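Side-chain contacts in cytochrome C (Marichromatium purpuratum 984, PDB 5LO9), which probably interconverts thiosulfate and tetrathionate, as a bifunctional thiosulfate dehydrogenase/tetrathionate reductase that passes electrons through its c-type hemes: residues G104-L107 and A108-D112; I360-L363 and A364-A367. All coordinates share one frame; numbering follows the deposited sequence.

Interaction 1: G104-L107 and A108-D112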
loop_
_atom_site.group_PDB
_atom_site.type_symbol
_atom_site.label_atom_id
_atom_site.label_comp_id
_atom_site.label_asym_id
_atom_site.label_seq_id
_atom_site.Cartn_x
_atom_site.Cartn_y
_atom_site.Cartn_z
ATOM N N GLY A 104 -22.890 -8.930 -25.430
ATOM C CA GLY A 104 -23.697 -8.017 -24.667
ATOM C C GLY A 104 -23.329 -7.986 -23.191
ATOM O O GLY A 104 -23.684 -7.024 -22.494
ATOM N N ARG A 105 -22.663 -9.035 -22.684
ATOM C CA ARG A 105 -22.353 -9.096 -21.247
ATOM C C ARG A 105 -21.695 -7.809 -20.735
ATOM O O ARG A 105 -22.016 -7.331 -19.637
ATOM C CB ARG A 105 -21.469 -10.308 -20.946
ATOM C CG ARG A 105 -20.972 -10.438 -19.504
ATOM C CD ARG A 105 -20.312 -11.773 -19.270
ATOM N NE ARG A 105 -20.059 -12.025 -17.860
ATOM C CZ ARG A 105 -19.303 -13.033 -17.419
ATOM N NH1 ARG A 105 -18.728 -13.867 -18.292
ATOM N NH2 ARG A 105 -19.091 -13.198 -16.111
ATOM N N ALA A 106 -20.776 -7.227 -21.504
ATOM C CA ALA A 106 -20.065 -6.076 -20.976
ATOM C C ALA A 106 -21.035 -4.954 -20.679
ATOM O O ALA A 106 -21.054 -4.417 -19.568
ATOM C CB ALA A 106 -18.975 -5.626 -21.927
ATOM N N LEU A 107 -21.851 -4.584 -21.669
ATOM C CA LEU A 107 -22.809 -3.497 -21.467
ATOM C C LEU A 107 -23.859 -3.869 -20.423
ATOM O O LEU A 107 -24.235 -3.039 -19.586
ATOM C CB LEU A 107 -23.469 -3.123 -22.803
ATOM C CG LEU A 107 -22.589 -2.313 -23.766
ATOM C CD1 LEU A 107 -23.270 -2.192 -25.129
ATOM C CD2 LEU A 107 -22.250 -0.925 -23.235
ATOM N N ALA A 108 -24.330 -5.114 -20.436
ATOM C CA ALA A 108 -25.417 -5.481 -19.530
ATOM C C ALA A 108 -25.003 -5.305 -18.088
ATOM O O ALA A 108 -25.808 -4.866 -17.263
ATOM C CB ALA A 108 -25.882 -6.919 -19.766
ATOM N N GLU A 109 -23.754 -5.650 -17.763
ATOM C CA GLU A 109 -23.326 -5.823 -16.378
ATOM C C GLU A 109 -22.389 -4.736 -15.867
ATOM O O GLU A 109 -22.398 -4.464 -14.655
ATOM C CB GLU A 109 -22.633 -7.186 -16.212
ATOM C CG GLU A 109 -23.488 -8.426 -16.655
ATOM C CD GLU A 109 -24.598 -8.813 -15.649
ATOM O OE1 GLU A 109 -24.705 -8.148 -14.554
ATOM O OE2 GLU A 109 -25.339 -9.805 -15.958
ATOM N N THR A 110 -21.646 -4.072 -16.765
ATOM C CA THR A 110 -20.723 -2.988 -16.430
ATOM C C THR A 110 -20.896 -1.711 -17.256
ATOM O O THR A 110 -20.198 -0.729 -16.979
ATOM C CB THR A 110 -19.268 -3.462 -16.616
ATOM O OG1 THR A 110 -18.952 -3.627 -18.025
ATOM C CG2 THR A 110 -19.084 -4.742 -15.921
ATOM N N GLY A 111 -21.734 -1.709 -18.303
ATOM C CA GLY A 111 -22.024 -0.486 -19.054
ATOM C C GLY A 111 -20.805 0.045 -19.788
ATOM O O GLY A 111 -19.866 -0.683 -20.090
ATOM N N ASP A 112 -20.837 1.366 -20.060
ATOM C CA ASP A 112 -19.720 2.077 -20.679
ATOM C C ASP A 112 -19.699 3.511 -20.136
ATOM O O ASP A 112 -20.115 4.478 -20.780
ATOM C CB ASP A 112 -19.812 2.077 -22.203
ATOM C CG ASP A 112 -18.611 2.766 -22.858
ATOM O OD1 ASP A 112 -17.706 3.278 -22.122
ATOM O OD2 ASP A 112 -18.563 2.770 -24.117
#
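Thr110 binds back to Ala106 O twice. Its hydroxyl OG1 donates to Ala106 O at 2.7 Å and its amide N at 2.9 Å, the two reaching that oxygen from opposite faces of its carbonyl plane. With chi1 at 71°, OG1 lies between the backbone N and the carbonyl carbon, turned toward the preceding helical turn. An alanine at this place removes the hydroxyl and would probably leave Ala106 O to backbone donors alone, with one face of the carbonyl less firmly held. Gly111 N adds weak bonds to Ala106 O and Leu107 O, while Ala108 N keeps a nearly straight helical bond to Gly104 O (2.9 Å). Glu109 N bonds Arg105 O, and Glu109 CG lies 3.5 Å from the same Arg105 O; the bent chain then carries OE2 to Tyr185. On the buried side, Leu107 CD2 rests 4.0 Å from Asp112 CB, and the leucine also packs on Leu118 and Leu174. The whole is a helix C-terminus at which the positive-phi Gly111 is the first residue to leave helical angles, after which Asp112 N-caps helix 113-116. Through Ala108 on Tyr185 and Phe186, helix 102-110 meets helix 176-187, the terminal-helix pairing characteristic of the cytochrome c fold.

Interaction 2: I360-L363 and A364-A367; sequences IFWL and ATGA. With EDO (1,2-ethanediol), chain X.
Thr365 folds back over the end of helix 351-363 to meet Trp362, and its side chain can be followed outward. CB passes 3.4 Å from Trp362 O. At the next atom, OG1 donates to Trp362 O at 2.6 Å, in the carbonyl plane on a lone pair, with a C=O...donor angle of 133°. The amide of Thr365 donates to that same Trp362 O at 3.0 Å, but from above the plane, so two donors of one residue grip one oxygen. A chi1 of -60° makes this possible by setting OG1 beside the backbone N. OG1 is also an acceptor: O1 of the 1,2-ethanediol, probably from the crystallisation liquor, donates to Thr365 OG1 at 3.0 Å. The other branch, CG2, lies 3.8 Å from the same diol O1, which sits at the edge of the Trp362 ring near CD1. The indole is held by NE1 bonding to Ala251 O and by packing on Pro247, Leu252 and Pro253. Ala364 N turns to Phe361 O at 3.0 Å, adding a weak bond to Ile360 O, and the alanine packs on Trp307, whose ring also meets that of Phe361. Thr369 of the second subunit packs on Ala364, and its OG1 is hydrogen-bonded to Ala367 O. The i to i-3 bonds mark a helix end that tightens in its last turn and runs into a type II beta turn, Ala364 to Ala367, with the positive-phi Gly366 in its third position.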
loop_
_atom_site.group_PDB
_atom_site.type_symbol
_atom_site.label_atom_id
_atom_site.label_comp_id
_atom_site.label_asym_id
_atom_site.label_seq_id
_atom_site.Cartn_x
_atom_site.Cartn_y
_atom_site.Cartn_z
ATOM N N ILE A 360 -7.926 -2.471 -5.451
ATOM C CA ILE A 360 -7.650 -1.052 -5.602
ATOM C C ILE A 360 -6.276 -0.837 -6.209
ATOM O O ILE A 360 -6.075 0.072 -7.010
ATOM C CB ILE A 360 -7.781 -0.351 -4.252
ATOM C CG1 ILE A 360 -9.243 -0.344 -3.796
ATOM C CG2 ILE A 360 -7.257 1.029 -4.355
ATOM C CD1 ILE A 360 -9.441 -0.080 -2.277
ATOM N N PHE A 361 -5.304 -1.632 -5.785
ATOM C CA PHE A 361 -3.956 -1.565 -6.339
ATOM C C PHE A 361 -3.999 -1.808 -7.828
ATOM O O PHE A 361 -3.403 -1.066 -8.613
ATOM C CB PHE A 361 -3.086 -2.623 -5.632
ATOM C CG PHE A 361 -1.709 -2.886 -6.251
ATOM C CD1 PHE A 361 -1.394 -4.137 -6.767
ATOM C CD2 PHE A 361 -0.713 -1.915 -6.218
ATOM C CE1 PHE A 361 -0.132 -4.388 -7.286
ATOM C CE2 PHE A 361 0.559 -2.175 -6.728
ATOM C CZ PHE A 361 0.845 -3.409 -7.268
ATOM N N TRP A 362 -4.720 -2.841 -8.235
ATOM C CA TRP A 362 -4.794 -3.166 -9.649
ATOM C C TRP A 362 -5.402 -2.025 -10.472
ATOM O O TRP A 362 -4.859 -1.654 -11.520
ATOM C CB TRP A 362 -5.592 -4.443 -9.819
ATOM C CG TRP A 362 -5.900 -4.737 -11.217
ATOM C CD1 TRP A 362 -5.019 -5.068 -12.183
ATOM C CD2 TRP A 362 -7.195 -4.766 -11.823
ATOM N NE1 TRP A 362 -5.674 -5.303 -13.359
ATOM C CE2 TRP A 362 -7.012 -5.130 -13.164
ATOM C CE3 TRP A 362 -8.480 -4.521 -11.361
ATOM C CZ2 TRP A 362 -8.056 -5.242 -14.050
ATOM C CZ3 TRP A 362 -9.513 -4.638 -12.232
ATOM C CH2 TRP A 362 -9.299 -4.989 -13.572
ATOM N N LEU A 363 -6.514 -1.431 -10.002
ATOM C CA LEU A 363 -7.119 -0.327 -10.753
ATOM C C LEU A 363 -6.138 0.807 -10.975
ATOM O O LEU A 363 -6.284 1.568 -11.941
ATOM C CB LEU A 363 -8.333 0.231 -10.039
ATOM C CG LEU A 363 -9.546 -0.662 -9.949
ATOM C CD1 LEU A 363 -10.607 0.033 -9.148
ATOM C CD2 LEU A 363 -10.033 -1.012 -11.350
ATOM N N ALA A 364 -5.147 0.934 -10.093
ATOM C CA ALA A 364 -4.186 2.029 -10.093
ATOM C C ALA A 364 -2.932 1.735 -10.915
ATOM O O ALA A 364 -1.974 2.532 -10.874
ATOM C CB ALA A 364 -3.784 2.365 -8.674
ATOM N N THR A 365 -2.912 0.614 -11.642
ATOM C CA THR A 365 -1.767 0.259 -12.472
ATOM C C THR A 365 -1.321 1.423 -13.347
ATOM O O THR A 365 -2.105 1.977 -14.133
ATOM C CB THR A 365 -2.113 -0.930 -13.350
ATOM O OG1 THR A 365 -2.478 -2.063 -12.561
ATOM C CG2 THR A 365 -0.920 -1.278 -14.080
ATOM N N GLY A 366 -0.065 1.795 -13.189
ATOM C CA GLY A 366 0.551 2.832 -13.965
ATOM C C GLY A 366 0.600 4.196 -13.313
ATOM O O GLY A 366 1.377 5.054 -13.766
ATOM N N ALA A 367 -0.205 4.422 -12.275
ATOM C CA ALA A 367 -0.331 5.746 -11.685
ATOM C C ALA A 367 0.874 6.088 -10.811
ATOM O O ALA A 367 1.479 5.212 -10.187
ATOM C CB ALA A 367 -1.607 5.845 -10.869
HETATM C C1 EDO X . -1.067 -5.207 -11.376
HETATM O O1 EDO X . -1.277 -4.819 -12.755
HETATM C C2 EDO X . 0.430 -5.492 -11.181
HETATM O O2 EDO X . 0.733 -6.893 -11.321
#

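In the fold
Interactions 1 and 2 both finish a helix, 102-110 and 351-363, with a threonine hydroxyl bonded to a backbone carbonyl, but the bond spans four residues in the first and three in the second. Their centres lie about 22 Å apart and the two contacts do not touch. Interaction 1 is partly buried and stays within its chain, with charged side chains on its outer side and helix 176-187, the other member of the cytochrome c helix pair, packed against it; interaction 2 is buried, aromatic, and reaches the second subunit. After interaction 1 the chain starts another helix, whereas after interaction 2 it enters a loop. In each, an aliphatic side chain comes within about 5 Å of a heme c: Leu107 and Ile360.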